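Local coordinates for periplasmic His/Glu/Gln/Arg/opine family-binding protein (Silicibacter pomeroyi, PDB 3I6V), which binds lysine and probably serves as the periplasmic solute-binding component of an amino-acid ABC transporter, at residues Asp28-Arg41 and Met202-Phe216. Residues are numbered along the deposited sequence; the frame is centred on the assembly and turned at random.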
loop_
_atom_site.group_PDB
_atom_site.type_symbol
_atom_site.label_atom_id
_atom_site.label_comp_id
_atom_site.label_asym_id
_atom_site.label_seq_id
_atom_site.Cartn_x
_atom_site.Cartn_y
_atom_site.Cartn_z
ATOM N N ASP A 28 4.907 7.307 10.304
ATOM C CA ASP A 28 4.052 6.673 11.266
ATOM C C ASP A 28 3.190 5.665 10.504
ATOM O O ASP A 28 3.250 5.590 9.283
ATOM C CB ASP A 28 3.142 7.765 11.893
ATOM C CG ASP A 28 2.661 7.415 13.297
ATOM O OD1 ASP A 28 2.488 6.204 13.611
ATOM O OD2 ASP A 28 2.398 8.381 14.088
ATOM N N GLY A 29 2.388 4.891 11.214
ATOM C CA GLY A 29 1.518 3.924 10.558
ATOM C C GLY A 29 1.917 2.487 10.839
ATOM O O GLY A 29 2.877 2.211 11.542
ATOM N N PHE A 30 1.142 1.565 10.290
ATOM C CA PHE A 30 1.411 0.131 10.409
ATOM C C PHE A 30 2.860 -0.218 10.070
ATOM O O PHE A 30 3.542 -0.942 10.807
ATOM C CB PHE A 30 0.449 -0.654 9.497
ATOM C CG PHE A 30 0.763 -2.119 9.423
ATOM C CD1 PHE A 30 0.465 -2.959 10.499
ATOM C CD2 PHE A 30 1.362 -2.655 8.283
ATOM C CE1 PHE A 30 0.748 -4.325 10.439
ATOM C CE2 PHE A 30 1.662 -4.026 8.202
ATOM C CZ PHE A 30 1.364 -4.862 9.271
ATOM N N GLU A 31 3.310 0.321 8.954
ATOM C CA GLU A 31 4.613 0.027 8.415
ATOM C C GLU A 31 5.760 0.643 9.177
ATOM O O GLU A 31 6.871 0.119 9.125
ATOM C CB GLU A 31 4.661 0.396 6.917
ATOM C CG GLU A 31 3.764 -0.592 6.151
ATOM C CD GLU A 31 3.546 -0.238 4.693
ATOM O OE1 GLU A 31 3.510 0.971 4.355
ATOM O OE2 GLU A 31 3.399 -1.194 3.885
ATOM N N ARG A 32 5.512 1.747 9.887
ATOM C CA ARG A 32 6.534 2.289 10.788
ATOM C C ARG A 32 6.767 1.275 11.890
ATOM O O ARG A 32 7.904 0.935 12.192
ATOM C CB ARG A 32 6.086 3.616 11.463
ATOM C CG ARG A 32 7.057 4.090 12.574
ATOM C CD ARG A 32 8.385 4.428 11.897
ATOM N NE ARG A 32 9.523 4.732 12.776
ATOM C CZ ARG A 32 9.986 5.964 13.001
ATOM N NH1 ARG A 32 9.363 7.022 12.471
ATOM N NH2 ARG A 32 11.064 6.143 13.770
ATOM N N GLU A 33 5.687 0.843 12.526
ATOM C CA GLU A 33 5.811 -0.112 13.620
ATOM C C GLU A 33 6.401 -1.438 13.128
ATOM O O GLU A 33 7.271 -2.050 13.782
ATOM C CB GLU A 33 4.453 -0.370 14.249
ATOM C CG GLU A 33 4.578 -1.086 15.577
ATOM C CD GLU A 33 3.251 -1.462 16.199
ATOM O OE1 GLU A 33 2.219 -0.811 15.916
ATOM O OE2 GLU A 33 3.248 -2.419 16.989
ATOM N N LEU A 34 5.915 -1.893 11.979
ATOM C CA LEU A 34 6.411 -3.159 11.439
ATOM C C LEU A 34 7.884 -3.051 11.083
ATOM O O LEU A 34 8.694 -3.858 11.527
ATOM C CB LEU A 34 5.585 -3.594 10.220
ATOM C CG LEU A 34 6.124 -4.849 9.507
ATOM C CD1 LEU A 34 5.979 -6.099 10.419
ATOM C CD2 LEU A 34 5.371 -5.025 8.225
ATOM N N GLY A 35 8.236 -2.037 10.303
ATOM C CA GLY A 35 9.595 -1.848 9.850
ATOM C C GLY A 35 10.596 -1.765 11.003
ATOM O O GLY A 35 11.682 -2.387 10.947
ATOM N N ASP A 36 10.246 -0.988 12.040
ATOM C CA ASP A 36 11.106 -0.892 13.228
ATOM C C ASP A 36 11.274 -2.241 13.896
ATOM O O ASP A 36 12.387 -2.594 14.312
ATOM C CB ASP A 36 10.543 0.103 14.264
ATOM C CG ASP A 36 10.644 1.554 13.810
ATOM O OD1 ASP A 36 11.444 1.882 12.880
ATOM O OD2 ASP A 36 9.943 2.382 14.430
ATOM N N GLU A 37 10.187 -2.993 14.032
ATOM C CA GLU A 37 10.284 -4.299 14.695
ATOM C C GLU A 37 11.071 -5.319 13.833
ATOM O O GLU A 37 11.836 -6.147 14.355
ATOM C CB GLU A 37 8.910 -4.842 15.054
ATOM C CG GLU A 37 8.931 -6.238 15.700
ATOM C CD GLU A 37 9.632 -6.254 17.078
ATOM O OE1 GLU A 37 9.872 -5.180 17.664
ATOM O OE2 GLU A 37 9.954 -7.349 17.567
ATOM N N LEU A 38 10.905 -5.242 12.511
ATOM C CA LEU A 38 11.698 -6.118 11.635
ATOM C C LEU A 38 13.183 -5.823 11.759
ATOM O O LEU A 38 13.984 -6.752 11.858
ATOM C CB LEU A 38 11.260 -6.043 10.161
ATOM C CG LEU A 38 9.863 -6.562 9.877
ATOM C CD1 LEU A 38 9.515 -6.239 8.390
ATOM C CD2 LEU A 38 9.756 -8.069 10.143
ATOM N N CYS A 39 13.558 -4.548 11.726
ATOM C CA CYS A 39 14.948 -4.183 11.837
ATOM C C CYS A 39 15.523 -4.592 13.198
ATOM O O CYS A 39 16.683 -4.975 13.288
ATOM C CB CYS A 39 15.138 -2.686 11.646
ATOM S SG CYS A 39 14.990 -2.127 9.925
ATOM N N LYS A 40 14.731 -4.453 14.253
ATOM C CA LYS A 40 15.178 -4.857 15.580
ATOM C C LYS A 40 15.488 -6.365 15.580
ATOM O O LYS A 40 16.520 -6.783 16.084
ATOM C CB LYS A 40 14.120 -4.528 16.627
ATOM C CG LYS A 40 14.508 -4.936 18.056
ATOM C CD LYS A 40 13.356 -4.680 19.013
ATOM C CE LYS A 40 13.849 -4.716 20.484
ATOM N NZ LYS A 40 12.669 -4.748 21.360
ATOM N N ARG A 41 14.602 -7.158 14.987
ATOM C CA ARG A 41 14.759 -8.598 14.978
ATOM C C ARG A 41 15.882 -9.077 14.052
ATOM O O ARG A 41 16.458 -10.127 14.295
ATOM C CB ARG A 41 13.452 -9.270 14.609
ATOM C CG ARG A 41 12.473 -9.338 15.741
ATOM C CD ARG A 41 11.153 -9.733 15.194
ATOM N NE ARG A 41 10.106 -9.773 16.203
ATOM C CZ ARG A 41 9.388 -10.848 16.518
ATOM N NH1 ARG A 41 9.610 -12.010 15.920
ATOM N NH2 ARG A 41 8.444 -10.764 17.455
ATOM N N MET A 202 7.931 -13.313 12.945
ATOM C CA MET A 202 6.720 -12.612 13.426
ATOM C C MET A 202 5.438 -13.371 13.072
ATOM O O MET A 202 4.403 -13.255 13.770
ATOM C CB MET A 202 6.647 -11.172 12.880
ATOM C CG MET A 202 7.762 -10.249 13.368
ATOM S SD MET A 202 7.599 -8.509 12.877
ATOM C CE MET A 202 6.035 -8.179 13.588
ATOM N N LYS A 203 5.485 -14.126 11.973
ATOM C CA LYS A 203 4.369 -14.987 11.602
ATOM C C LYS A 203 4.274 -16.168 12.580
ATOM O O LYS A 203 3.190 -16.531 12.997
ATOM C CB LYS A 203 4.458 -15.486 10.136
ATOM C CG LYS A 203 4.223 -14.358 9.078
ATOM C CD LYS A 203 4.206 -14.870 7.646
ATOM C CE LYS A 203 4.152 -13.706 6.625
ATOM N NZ LYS A 203 4.278 -14.190 5.177
ATOM N N GLU A 204 5.425 -16.730 12.944
ATOM C CA GLU A 204 5.487 -17.922 13.790
ATOM C C GLU A 204 5.051 -17.699 15.264
ATOM O O GLU A 204 4.451 -18.592 15.868
ATOM C CB GLU A 204 6.878 -18.553 13.700
ATOM C CG GLU A 204 7.063 -19.363 12.418
ATOM C CD GLU A 204 8.504 -19.823 12.196
ATOM O OE1 GLU A 204 9.424 -19.318 12.891
ATOM O OE2 GLU A 204 8.714 -20.675 11.301
ATOM N N ASP A 205 5.339 -16.510 15.804
ATOM C CA ASP A 205 5.015 -16.147 17.186
ATOM C C ASP A 205 3.749 -15.310 17.354
ATOM O O ASP A 205 3.419 -14.932 18.469
ATOM C CB ASP A 205 6.204 -15.449 17.858
ATOM C CG ASP A 205 6.448 -14.007 17.347
ATOM O OD1 ASP A 205 5.655 -13.459 16.543
ATOM O OD2 ASP A 205 7.448 -13.413 17.782
ATOM N N GLY A 206 3.044 -15.010 16.261
ATOM C CA GLY A 206 1.757 -14.319 16.335
ATOM C C GLY A 206 1.805 -12.800 16.449
ATOM O O GLY A 206 0.757 -12.151 16.465
ATOM N N THR A 207 2.999 -12.215 16.526
ATOM C CA THR A 207 3.103 -10.763 16.658
ATOM C C THR A 207 2.669 -9.989 15.410
ATOM O O THR A 207 2.219 -8.832 15.515
ATOM C CB THR A 207 4.505 -10.286 17.097
ATOM O OG1 THR A 207 5.502 -10.858 16.238
ATOM C CG2 THR A 207 4.778 -10.680 18.578
ATOM N N LEU A 208 2.807 -10.607 14.235
ATOM C CA LEU A 208 2.399 -9.943 12.990
ATOM C C LEU A 208 0.889 -9.874 12.917
ATOM O O LEU A 208 0.337 -8.818 12.619
ATOM C CB LEU A 208 2.989 -10.628 11.742
ATOM C CG LEU A 208 2.638 -9.989 10.388
ATOM C CD1 LEU A 208 2.944 -8.479 10.354
ATOM C CD2 LEU A 208 3.398 -10.729 9.245
ATOM N N ASN A 209 0.213 -10.980 13.227
ATOM C CA ASN A 209 -1.260 -10.976 13.300
ATOM C C ASN A 209 -1.812 -9.907 14.235
ATOM O O ASN A 209 -2.782 -9.239 13.893
ATOM C CB ASN A 209 -1.812 -12.334 13.724
ATOM C CG ASN A 209 -1.734 -13.361 12.623
ATOM O OD1 ASN A 209 -1.445 -13.034 11.460
ATOM N ND2 ASN A 209 -2.010 -14.619 12.975
ATOM N N THR A 210 -1.185 -9.753 15.402
ATOM C CA THR A 210 -1.597 -8.752 16.401
ATOM C C THR A 210 -1.417 -7.360 15.830
ATOM O O THR A 210 -2.321 -6.548 15.941
ATOM C CB THR A 210 -0.791 -8.876 17.713
ATOM O OG1 THR A 210 -0.896 -10.213 18.196
ATOM C CG2 THR A 210 -1.317 -7.885 18.813
ATOM N N MET A 211 -0.257 -7.088 15.221
ATOM C CA MET A 211 -0.004 -5.787 14.575
ATOM C C MET A 211 -1.028 -5.523 13.476
ATOM O O MET A 211 -1.560 -4.429 13.388
ATOM C CB MET A 211 1.452 -5.692 14.083
ATOM C CG MET A 211 1.938 -4.289 13.718
ATOM S SD MET A 211 3.677 -4.172 13.332
ATOM C CE MET A 211 4.456 -4.813 14.817
ATOM N N ILE A 212 -1.366 -6.543 12.686
ATOM C CA ILE A 212 -2.334 -6.359 11.643
ATOM C C ILE A 212 -3.722 -5.973 12.199
ATOM O O ILE A 212 -4.358 -5.037 11.702
ATOM C CB ILE A 212 -2.470 -7.598 10.741
ATOM C CG1 ILE A 212 -1.183 -7.812 9.912
ATOM C CG2 ILE A 212 -3.667 -7.411 9.834
ATOM C CD1 ILE A 212 -1.181 -9.118 9.076
ATOM N N LYS A 213 -4.192 -6.713 13.207
ATOM C CA LYS A 213 -5.498 -6.424 13.825
ATOM C C LYS A 213 -5.476 -5.039 14.494
ATOM O O LYS A 213 -6.407 -4.270 14.330
ATOM C CB LYS A 213 -5.919 -7.542 14.809
ATOM C CG LYS A 213 -6.365 -8.835 14.125
ATOM C CD LYS A 213 -6.472 -10.005 15.105
ATOM C CE LYS A 213 -6.836 -11.304 14.374
ATOM N NZ LYS A 213 -6.059 -12.490 14.947
ATOM N N LYS A 214 -4.394 -4.712 15.205
ATOM C CA LYS A 214 -4.239 -3.374 15.815
ATOM C C LYS A 214 -4.527 -2.257 14.778
ATOM O O LYS A 214 -5.352 -1.346 15.023
ATOM C CB LYS A 214 -2.837 -3.223 16.431
ATOM C CG LYS A 214 -2.590 -1.866 17.078
ATOM C CD LYS A 214 -1.118 -1.717 17.494
ATOM C CE LYS A 214 -0.815 -0.272 17.933
ATOM N NZ LYS A 214 0.632 -0.132 18.266
ATOM N N TRP A 215 -3.879 -2.341 13.610
ATOM C CA TRP A 215 -4.001 -1.278 12.609
ATOM C C TRP A 215 -5.167 -1.413 11.615
ATOM O O TRP A 215 -5.681 -0.412 11.150
ATOM C CB TRP A 215 -2.681 -1.100 11.863
ATOM C CG TRP A 215 -1.607 -0.508 12.704
ATOM C CD1 TRP A 215 -0.692 -1.180 13.469
ATOM C CD2 TRP A 215 -1.325 0.882 12.873
ATOM N NE1 TRP A 215 0.151 -0.294 14.089
ATOM C CE2 TRP A 215 -0.222 0.981 13.752
ATOM C CE3 TRP A 215 -1.899 2.065 12.364
ATOM C CZ2 TRP A 215 0.326 2.217 14.133
ATOM C CZ3 TRP A 215 -1.365 3.287 12.753
ATOM C CH2 TRP A 215 -0.264 3.354 13.628
ATOM N N PHE A 216 -5.573 -2.642 11.293
ATOM C CA PHE A 216 -6.571 -2.876 10.248
ATOM C C PHE A 216 -7.921 -3.380 10.775
ATOM O O PHE A 216 -8.886 -3.475 10.012
ATOM C CB PHE A 216 -6.013 -3.804 9.135
ATOM C CG PHE A 216 -4.850 -3.206 8.395
ATOM C CD1 PHE A 216 -3.551 -3.558 8.737
ATOM C CD2 PHE A 216 -5.056 -2.261 7.388
ATOM C CE1 PHE A 216 -2.434 -2.991 8.079
ATOM C CE2 PHE A 216 -3.958 -1.664 6.724
ATOM C CZ PHE A 216 -2.643 -2.025 7.072
#
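W215 NE1 donates an almost straight hydrogen bond, 173°, to E33 OE1 at 2.8 Å. The acceptor lies in the indole plane. K214 NZ also bonds E33 OE1, at 2.9 Å, and this pair is a salt bridge. The two donors come from opposite faces of the carboxylate, and together they probably stabilise its negative charge. E33 gets there with CG anti to its backbone N (chi1 -166°) and an extended chain. The indole lies flat against the helix start, with F30 N over its centre and F30 CA and G29 CA making CH-pi contacts. An alanine in place of this tryptophan would probably leave E33 OE1 with K214 as its one donor from this helix and strip the indole from G29 and F30. In this family 3 solute-binding protein, helix 207-216 near the C-terminus runs nearly antiparallel to helix 30-41, with 162° between their axes. F30 fits knob-into-hole among M211, I212, W215 and F216. The edge of F216 meets the F30 ring face, with CE1 3.6 Å from F30 CG. M211 SD packs on L34 CB. At the far end, R41 NH1 and NH2 both donate to D205 OD2, NH2 at 2.8 Å. R41 NE bonds E37 OE2, and NH1 also reaches S201. M202 CG covers one guanidinium face, 3.6 Å from R41 CZ. D205 OD1 accepts from T207 N, an Asx turn, and from T207 OG1 at 2.6 Å.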